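Local coordinates for protein pullulanase (Bacillus acidopullulyticus, PDB 2WAN) that hydrolyses alpha-1,6-glucosidic linkages in pullulan and at the branch points of starch-type polysaccharides, as a debranching glycoside hydrolase, at residues 338-343 with 352-357; 342-347 with 377-382. All coordinates share one frame; numbering follows the deposited sequence.

Overall arrangement
Both interactions lie in the region assigned to carbohydrate-binding module 48, the isoamylase N-terminal domain. They share strand 338-344, which pairs with 353-359 on one edge (interaction 1) and with 377-383 on the other (interaction 2). Their centres are about 8 Å apart, and Leu-342 and Leu-343 belong to both. The backbone of Gln-340 is probably hydrogen-bonded to that of Gln-381, with O to N 2.8 Å. Thr-352 OG1 lies 3.0 Å from Asn-345 N, a probable hydrogen bond beside the turn. The centres of interactions 1 and 2 are about 36 and 33 Å from the centre of the chain. A bound acetate, probably from the crystallisation liquor, lies about 3 Å from the Leu-379 side chain.

Interaction 1: 338-343 with 352-357; sequences NVQLLL and TKQLEM
A beta hairpin in the carbohydrate-binding module 48 region joins 338-343 to 352-357, with Leu-341 paired to Leu-355 and Leu-343 to Lys-353. The strands are antiparallel. Leu-341 and Leu-355 exchange two backbone hydrogen bonds, with Leu-341 N to Leu-355 O at 2.8 Å. Met-357 N adds a bond to Val-339 O.

The turn end carries a classic beta bulge. Thr-352 and Lys-353 both face Leu-343, and Leu-343 O accepts from both backbone N-H groups. Thr-352 N to Leu-343 O is 2.8 Å, and this donor lies in the carbonyl plane. Lys-353 N to Leu-343 O is 3.1 Å, and here the donor is tilted 26° from the plane. Outside the pair, Thr-352 OG1 bonds to the backbone N of Asn-345.

On the face with Gln-340, Leu-342, Gln-354 and Glu-356, the Asn-338 amide and the Glu-356 carboxylate are nearly coplanar, 6° apart. Asn-338 ND2 donates to the syn lone pair of Glu-356 OE1 at 2.9 Å. The bend of Glu-356 at chi2 (-71°) turns CD back toward the opposite strand. The Gln-340 side chain stacks against the Glu-356 carboxylate. The Gln-354 chain lies beside Leu-342, pointing the same way, with Gln-354 CG 3.6 Å from Leu-342 CD2.

On the face with Leu-341, Leu-343, Lys-353 and Leu-355, Leu-343 CD1 meets Leu-355 CD1 at 4.2 Å. Met-357 crosses the end of the pair, its SD 3.8 Å from Val-339 CG1 and its CG beside Leu-341 CB. Phe-329 of strand 326-332 packs on both Leu-341 and Met-357, while Leu-367 of strand 364-370 packs on Leu-355.

Interaction 2: 342-347 with 377-382; sequences LLYNSE and YYLYQV
Glu-347 CA sits over one face of the Tyr-377 ring, offset toward the rim. It makes a CH-pi contact 4.0 Å from the ring centroid, 23° off the normal. The side chain continues past the ring to the phenol end, where Glu-347 CD is 3.5 Å from Tyr-377 OH. Water 1 joins the two polar ends. It accepts from Tyr-377 OH at 2.8 Å, in the ring plane, and donates to Glu-347 OE2 at 2.7 Å. Glu-347 OE2 also accepts from Val-401 N.

The Tyr-344 ring reaches the neighbouring strand, its OH 3.5 Å from Leu-379 CD1. Its CG stands beside the backbone N (chi1 -54°), and from there the CD2 edge meets Tyr-377 O in plane. Leu-342 CD1 touches Gln-381 CB at 4.0 Å. On the other face of the sheet, Leu-343 CD2 packs on Tyr-378 CB at 3.9 Å.

Four backbone hydrogen bonds fix this antiparallel register between non-consecutive strands of the carbohydrate-binding module 48 region, two between Leu-342 and Leu-379 and two between Tyr-344 and Tyr-377. The 29 intervening residues include 13 in strands. Arg-405 makes a cation-pi contact with Tyr-344. Asp-393 OD2 bonds to the hydroxyls of Tyr-378 and Tyr-380.

Strand 377-383 pairs with 338-344 and also with 388-391 and 406-407. Thr-390 of strand 388-391 packs on Leu-342 and Leu-379, and Phe-329 of strand 326-332 meets the Tyr-378 ring edge-to-face.

Interaction 1: 338-343 with 352-357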
ATOM      1  N   ASN A 338     -12.163  31.162   8.921  1.00 20.66           N
ATOM      2  CA  ASN A 338     -11.139  32.100   8.484  1.00 20.66           C
ATOM      3  C   ASN A 338      -9.826  31.386   8.202  1.00 18.46           C
ATOM      4  O   ASN A 338      -9.463  30.453   8.925  1.00 19.31           O
ATOM      5  CB  ASN A 338     -10.895  33.169   9.551  1.00 22.65           C
ATOM      6  CG  ASN A 338     -10.204  34.395   8.992  1.00 21.28           C
ATOM      7  OD1 ASN A 338     -10.227  34.636   7.790  1.00 27.33           O
ATOM      8  ND2 ASN A 338      -9.579  35.175   9.867  1.00 24.59           N
ATOM      9  N   VAL A 339      -9.129  31.831   7.157  1.00 17.74           N
ATOM     10  CA  VAL A 339      -7.743  31.404   6.910  1.00 16.32           C
ATOM     11  C   VAL A 339      -6.876  32.630   6.629  1.00 16.15           C
ATOM     12  O   VAL A 339      -7.213  33.452   5.776  1.00 18.45           O
ATOM     13  CB  VAL A 339      -7.611  30.390   5.736  1.00 15.16           C
ATOM     14  CG1 VAL A 339      -6.155  29.925   5.600  1.00 15.01           C
ATOM     15  CG2 VAL A 339      -8.516  29.174   5.929  1.00 16.75           C
ATOM     16  N   GLN A 340      -5.780  32.756   7.368  1.00 16.95           N
ATOM     17  CA  GLN A 340      -4.802  33.801   7.103  1.00 17.03           C
ATOM     18  C   GLN A 340      -3.461  33.198   6.682  1.00 16.91           C
ATOM     19  O   GLN A 340      -3.107  32.085   7.101  1.00 17.80           O
ATOM     20  CB  GLN A 340      -4.615  34.663   8.344  1.00 18.08           C
ATOM     21  CG  GLN A 340      -5.908  35.348   8.766  1.00 21.28           C
ATOM     22  CD  GLN A 340      -5.653  36.530   9.673  1.00 31.64           C
ATOM     23  OE1 GLN A 340      -5.893  36.461  10.875  1.00 34.26           O
ATOM     24  NE2 GLN A 340      -5.150  37.618   9.101  1.00 36.90           N
ATOM     25  N   LEU A 341      -2.738  33.946   5.852  1.00 17.18           N
ATOM     26  CA  LEU A 341      -1.359  33.620   5.473  1.00 14.26           C
ATOM     27  C   LEU A 341      -0.386  34.339   6.406  1.00 15.60           C
ATOM     28  O   LEU A 341      -0.458  35.570   6.554  1.00 16.67           O
ATOM     29  CB  LEU A 341      -1.108  34.043   4.011  1.00 13.97           C
ATOM     30  CG  LEU A 341       0.302  33.858   3.431  1.00 13.10           C
ATOM     31  CD1 LEU A 341       0.615  32.358   3.267  1.00 14.01           C
ATOM     32  CD2 LEU A 341       0.426  34.577   2.091  1.00 14.24           C
ATOM     33  N   LEU A 342       0.529  33.576   7.014  1.00 15.37           N
ATOM     34  CA  LEU A 342       1.584  34.139   7.854  1.00 12.66           C
ATOM     35  C   LEU A 342       2.892  34.031   7.087  1.00 14.95           C
ATOM     36  O   LEU A 342       3.313  32.928   6.724  1.00 13.06           O
ATOM     37  CB  LEU A 342       1.697  33.413   9.208  1.00 12.65           C
ATOM     38  CG  LEU A 342       0.397  33.250  10.018  1.00 15.91           C
ATOM     39  CD1 LEU A 342       0.661  32.567  11.368  1.00 13.55           C
ATOM     40  CD2 LEU A 342      -0.231  34.602  10.239  1.00 17.94           C
ATOM     41  N   LEU A 343       3.492  35.185   6.806  1.00 13.63           N
ATOM     42  CA  LEU A 343       4.749  35.284   6.056  1.00 12.46           C
ATOM     43  C   LEU A 343       5.885  35.689   6.975  1.00 14.19           C
ATOM     44  O   LEU A 343       5.723  36.609   7.785  1.00 15.13           O
ATOM     45  CB  LEU A 343       4.621  36.324   4.923  1.00 14.22           C
ATOM     46  CG  LEU A 343       3.816  35.904   3.695  1.00 15.26           C
ATOM     47  CD1 LEU A 343       3.703  37.070   2.710  1.00 15.25           C
ATOM     48  CD2 LEU A 343       4.417  34.680   2.985  1.00 17.25           C
ATOM     49  N   THR A 352       6.450  38.414   9.856  1.00 16.19           N
ATOM     50  CA  THR A 352       6.733  39.640   9.102  1.00 15.28           C
ATOM     51  C   THR A 352       5.449  40.286   8.593  1.00 16.60           C
ATOM     52  O   THR A 352       5.251  41.508   8.727  1.00 16.59           O
ATOM     53  CB  THR A 352       7.691  39.345   7.929  1.00 13.88           C
ATOM     54  OG1 THR A 352       8.883  38.767   8.450  1.00 14.68           O
ATOM     55  CG2 THR A 352       8.033  40.651   7.147  1.00 17.61           C
ATOM     56  N   LYS A 353       4.572  39.471   8.016  1.00 17.88           N
ATOM     57  CA  LYS A 353       3.317  39.954   7.480  1.00 18.85           C
ATOM     58  C   LYS A 353       2.224  38.907   7.673  1.00 19.87           C
ATOM     59  O   LYS A 353       2.434  37.714   7.445  1.00 20.42           O
ATOM     60  CB  LYS A 353       3.488  40.321   5.995  1.00 20.32           C
ATOM     61  CG  LYS A 353       2.354  41.167   5.428  1.00 24.93           C
ATOM     62  CD  LYS A 353       2.629  41.508   3.975  1.00 31.12           C
ATOM     63  CE  LYS A 353       3.310  42.867   3.850  1.00 30.91           C
ATOM     64  NZ  LYS A 353       3.736  43.136   2.448  1.00 37.48           N
ATOM     65  N   GLN A 354       1.075  39.367   8.147  1.00 15.66           N
ATOM     66  CA  GLN A 354      -0.088  38.532   8.287  1.00 18.87           C
ATOM     67  C   GLN A 354      -1.179  39.033   7.341  1.00 20.81           C
ATOM     68  O   GLN A 354      -1.561  40.211   7.391  1.00 23.04           O
ATOM     69  CB  GLN A 354      -0.539  38.564   9.744  1.00 18.33           C
ATOM     70  CG  GLN A 354      -1.849  37.853  10.016  1.00 18.83           C
ATOM     71  CD  GLN A 354      -2.035  37.539  11.486  1.00 26.49           C
ATOM     72  OE1 GLN A 354      -3.140  37.229  11.928  1.00 30.89           O
ATOM     73  NE2 GLN A 354      -0.949  37.605  12.252  1.00 27.42           N
ATOM     74  N   LEU A 355      -1.663  38.161   6.462  1.00 19.25           N
ATOM     75  CA  LEU A 355      -2.633  38.580   5.445  1.00 18.92           C
ATOM     76  C   LEU A 355      -3.881  37.718   5.426  1.00 22.16           C
ATOM     77  O   LEU A 355      -3.800  36.492   5.526  1.00 21.17           O
ATOM     78  CB  LEU A 355      -2.000  38.561   4.053  1.00 18.31           C
ATOM     79  CG  LEU A 355      -0.793  39.470   3.829  1.00 23.05           C
ATOM     80  CD1 LEU A 355      -0.014  39.017   2.613  1.00 21.93           C
ATOM     81  CD2 LEU A 355      -1.272  40.913   3.660  1.00 25.67           C
ATOM     82  N   GLU A 356      -5.042  38.354   5.281  1.00 20.83           N
ATOM     83  CA  GLU A 356      -6.276  37.608   5.106  1.00 19.54           C
ATOM     84  C   GLU A 356      -6.290  36.924   3.729  1.00 19.61           C
ATOM     85  O   GLU A 356      -5.997  37.553   2.706  1.00 22.16           O
ATOM     86  CB  GLU A 356      -7.500  38.532   5.242  1.00 23.05           C
ATOM     87  CG  GLU A 356      -7.919  38.828   6.664  1.00 24.97           C
ATOM     88  CD  GLU A 356      -8.538  37.622   7.352  1.00 24.75           C
ATOM     89  OE1 GLU A 356      -8.506  37.588   8.594  1.00 30.52           O
ATOM     90  OE2 GLU A 356      -9.053  36.718   6.655  1.00 29.50           O
ATOM     91  N   MET A 357      -6.608  35.633   3.702  1.00 18.31           N
ATOM     92  CA  MET A 357      -6.861  34.964   2.424  1.00 18.99           C
ATOM     93  C   MET A 357      -8.342  35.096   2.055  1.00 21.04           C
ATOM     94  O   MET A 357      -9.160  35.507   2.884  1.00 20.96           O
ATOM     95  CB  MET A 357      -6.399  33.500   2.454  1.00 16.33           C
ATOM     96  CG  MET A 357      -4.902  33.377   2.747  1.00 15.47           C
ATOM     97  SD  MET A 357      -4.273  31.669   2.806  1.00 17.77           S
ATOM     98  CE  MET A 357      -4.379  31.203   1.070  1.00 16.62           C
TER

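Interaction 2: 342-347 with 377-382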
ATOM      1  N   LEU A 342       0.529  33.576   7.014  1.00 15.37           N
ATOM      2  CA  LEU A 342       1.584  34.139   7.854  1.00 12.66           C
ATOM      3  C   LEU A 342       2.892  34.031   7.087  1.00 14.95           C
ATOM      4  O   LEU A 342       3.313  32.928   6.724  1.00 13.06           O
ATOM      5  CB  LEU A 342       1.697  33.413   9.208  1.00 12.65           C
ATOM      6  CG  LEU A 342       0.397  33.250  10.018  1.00 15.91           C
ATOM      7  CD1 LEU A 342       0.661  32.567  11.368  1.00 13.55           C
ATOM      8  CD2 LEU A 342      -0.231  34.602  10.239  1.00 17.94           C
ATOM      9  N   LEU A 343       3.492  35.185   6.806  1.00 13.63           N
ATOM     10  CA  LEU A 343       4.749  35.284   6.056  1.00 12.46           C
ATOM     11  C   LEU A 343       5.885  35.689   6.975  1.00 14.19           C
ATOM     12  O   LEU A 343       5.723  36.609   7.785  1.00 15.13           O
ATOM     13  CB  LEU A 343       4.621  36.324   4.923  1.00 14.22           C
ATOM     14  CG  LEU A 343       3.816  35.904   3.695  1.00 15.26           C
ATOM     15  CD1 LEU A 343       3.703  37.070   2.710  1.00 15.25           C
ATOM     16  CD2 LEU A 343       4.417  34.680   2.985  1.00 17.25           C
ATOM     17  N   TYR A 344       7.031  35.016   6.828  1.00 12.69           N
ATOM     18  CA  TYR A 344       8.226  35.250   7.638  1.00 13.73           C
ATOM     19  C   TYR A 344       9.434  35.468   6.717  1.00 15.47           C
ATOM     20  O   TYR A 344       9.730  34.638   5.841  1.00 15.03           O
ATOM     21  CB  TYR A 344       8.525  34.056   8.552  1.00 12.71           C
ATOM     22  CG  TYR A 344       7.369  33.602   9.447  1.00 14.57           C
ATOM     23  CD1 TYR A 344       7.330  33.954  10.795  1.00 13.18           C
ATOM     24  CD2 TYR A 344       6.335  32.802   8.937  1.00 15.28           C
ATOM     25  CE1 TYR A 344       6.275  33.514  11.630  1.00 15.69           C
ATOM     26  CE2 TYR A 344       5.274  32.372   9.754  1.00 14.37           C
ATOM     27  CZ  TYR A 344       5.253  32.739  11.091  1.00 17.86           C
ATOM     28  OH  TYR A 344       4.208  32.312  11.883  1.00 17.65           O
ATOM     29  N   ASN A 345      10.141  36.574   6.927  1.00 15.78           N
ATOM     30  CA  ASN A 345      11.366  36.844   6.168  1.00 16.60           C
ATOM     31  C   ASN A 345      12.623  36.254   6.813  1.00 17.32           C
ATOM     32  O   ASN A 345      13.751  36.629   6.475  1.00 20.83           O
ATOM     33  CB  ASN A 345      11.503  38.357   5.927  1.00 17.55           C
ATOM     34  CG  ASN A 345      11.756  39.133   7.202  1.00 19.71           C
ATOM     35  OD1 ASN A 345      11.887  38.561   8.287  1.00 20.55           O
ATOM     36  ND2 ASN A 345      11.829  40.458   7.075  1.00 22.76           N
ATOM     37  N   SER A 346      12.413  35.339   7.754  1.00 18.10           N
ATOM     38  CA  SER A 346      13.495  34.598   8.390  1.00 17.36           C
ATOM     39  C   SER A 346      12.998  33.227   8.841  1.00 16.54           C
ATOM     40  O   SER A 346      11.804  32.992   8.996  1.00 18.24           O
ATOM     41  CB  SER A 346      14.098  35.361   9.582  1.00 19.42           C
ATOM     42  OG  SER A 346      13.294  35.230  10.754  1.00 20.90           O
ATOM     43  N   GLU A 347      13.939  32.326   9.047  1.00 17.44           N
ATOM     44  CA  GLU A 347      13.615  30.968   9.435  1.00 18.27           C
ATOM     45  C   GLU A 347      13.072  30.830  10.873  1.00 21.49           C
ATOM     46  O   GLU A 347      12.240  29.963  11.134  1.00 19.12           O
ATOM     47  CB  GLU A 347      14.848  30.095   9.205  1.00 20.53           C
ATOM     48  CG  GLU A 347      14.602  28.597   9.251  1.00 19.92           C
ATOM     49  CD  GLU A 347      15.761  27.800   8.670  1.00 20.18           C
ATOM     50  OE1 GLU A 347      16.898  28.308   8.627  1.00 17.67           O
ATOM     51  OE2 GLU A 347      15.537  26.657   8.250  1.00 18.10           O
ATOM     52  N   TYR A 377       9.496  32.214   4.314  1.00 11.45           N
ATOM     53  CA  TYR A 377       8.840  31.104   5.008  1.00 13.76           C
ATOM     54  C   TYR A 377       7.379  31.444   5.262  1.00 13.07           C
ATOM     55  O   TYR A 377       7.004  32.628   5.330  1.00 13.21           O
ATOM     56  CB  TYR A 377       9.563  30.763   6.319  1.00 11.31           C
ATOM     57  CG  TYR A 377      10.984  30.281   6.096  1.00 11.36           C
ATOM     58  CD1 TYR A 377      12.056  31.193   5.968  1.00 10.99           C
ATOM     59  CD2 TYR A 377      11.260  28.918   5.969  1.00 12.86           C
ATOM     60  CE1 TYR A 377      13.363  30.752   5.753  1.00 14.94           C
ATOM     61  CE2 TYR A 377      12.570  28.468   5.743  1.00 13.34           C
ATOM     62  CZ  TYR A 377      13.614  29.383   5.641  1.00 16.54           C
ATOM     63  OH  TYR A 377      14.903  28.917   5.427  1.00 13.03           O
ATOM     64  N   TYR A 378       6.536  30.425   5.388  1.00 12.39           N
ATOM     65  CA  TYR A 378       5.126  30.707   5.625  1.00 10.88           C
ATOM     66  C   TYR A 378       4.390  29.602   6.364  1.00 14.09           C
ATOM     67  O   TYR A 378       4.849  28.448   6.454  1.00 13.55           O
ATOM     68  CB  TYR A 378       4.381  31.009   4.316  1.00 13.48           C
ATOM     69  CG  TYR A 378       4.059  29.818   3.395  1.00 10.59           C
ATOM     70  CD1 TYR A 378       5.070  29.153   2.695  1.00 10.93           C
ATOM     71  CD2 TYR A 378       2.731  29.398   3.202  1.00 13.74           C
ATOM     72  CE1 TYR A 378       4.774  28.091   1.836  1.00 14.43           C
ATOM     73  CE2 TYR A 378       2.418  28.331   2.336  1.00 13.41           C
ATOM     74  CZ  TYR A 378       3.449  27.695   1.655  1.00 15.26           C
ATOM     75  OH  TYR A 378       3.181  26.679   0.788  1.00 14.21           O
ATOM     76  N   LEU A 379       3.259  30.004   6.928  1.00 13.06           N
ATOM     77  CA  LEU A 379       2.314  29.094   7.565  1.00 13.44           C
ATOM     78  C   LEU A 379       0.919  29.557   7.208  1.00 14.47           C
ATOM     79  O   LEU A 379       0.712  30.748   6.872  1.00 15.14           O
ATOM     80  CB  LEU A 379       2.447  29.148   9.086  1.00 12.88           C
ATOM     81  CG  LEU A 379       3.676  28.501   9.730  1.00 13.69           C
ATOM     82  CD1 LEU A 379       3.787  28.875  11.203  1.00 14.73           C
ATOM     83  CD2 LEU A 379       3.635  26.973   9.541  1.00 12.05           C
ATOM     84  N   TYR A 380      -0.037  28.626   7.274  1.00 13.05           N
ATOM     85  CA  TYR A 380      -1.471  28.988   7.285  1.00 12.69           C
ATOM     86  C   TYR A 380      -1.993  29.041   8.710  1.00 16.31           C
ATOM     87  O   TYR A 380      -1.695  28.175   9.525  1.00 14.75           O
ATOM     88  CB  TYR A 380      -2.323  28.002   6.459  1.00 12.35           C
ATOM     89  CG  TYR A 380      -1.944  27.933   4.993  1.00 14.44           C
ATOM     90  CD1 TYR A 380      -1.915  29.090   4.198  1.00 15.44           C
ATOM     91  CD2 TYR A 380      -1.647  26.707   4.386  1.00 13.36           C
ATOM     92  CE1 TYR A 380      -1.572  29.026   2.846  1.00 16.98           C
ATOM     93  CE2 TYR A 380      -1.333  26.633   3.031  1.00 11.19           C
ATOM     94  CZ  TYR A 380      -1.276  27.796   2.275  1.00 15.47           C
ATOM     95  OH  TYR A 380      -0.944  27.734   0.946  1.00 14.69           O
ATOM     96  N   GLN A 381      -2.783  30.072   8.998  1.00 15.87           N
ATOM     97  CA  GLN A 381      -3.454  30.182  10.278  1.00 16.83           C
ATOM     98  C   GLN A 381      -4.942  29.925  10.035  1.00 16.45           C
ATOM     99  O   GLN A 381      -5.612  30.671   9.312  1.00 17.31           O
ATOM    100  CB  GLN A 381      -3.190  31.553  10.893  1.00 18.18           C
ATOM    101  CG  GLN A 381      -3.786  31.706  12.302  1.00 20.88           C
ATOM    102  CD  GLN A 381      -3.459  33.054  12.918  1.00 27.22           C
ATOM    103  OE1 GLN A 381      -2.611  33.153  13.795  1.00 31.83           O
ATOM    104  NE2 GLN A 381      -4.114  34.097  12.436  1.00 34.07           N
ATOM    105  N   VAL A 382      -5.430  28.825  10.595  1.00 16.16           N
ATOM    106  CA  VAL A 382      -6.744  28.305  10.237  1.00 16.56           C
ATOM    107  C   VAL A 382      -7.653  28.306  11.451  1.00 14.84           C
ATOM    108  O   VAL A 382      -7.330  27.695  12.475  1.00 15.68           O
ATOM    109  CB  VAL A 382      -6.655  26.846   9.684  1.00 17.78           C
ATOM    110  CG1 VAL A 382      -8.023  26.354   9.257  1.00 14.73           C
ATOM    111  CG2 VAL A 382      -5.673  26.762   8.503  1.00 19.02           C
TER
HETATM  112  O   HOH W   1      15.386  26.186   5.604  1.00 12.74           O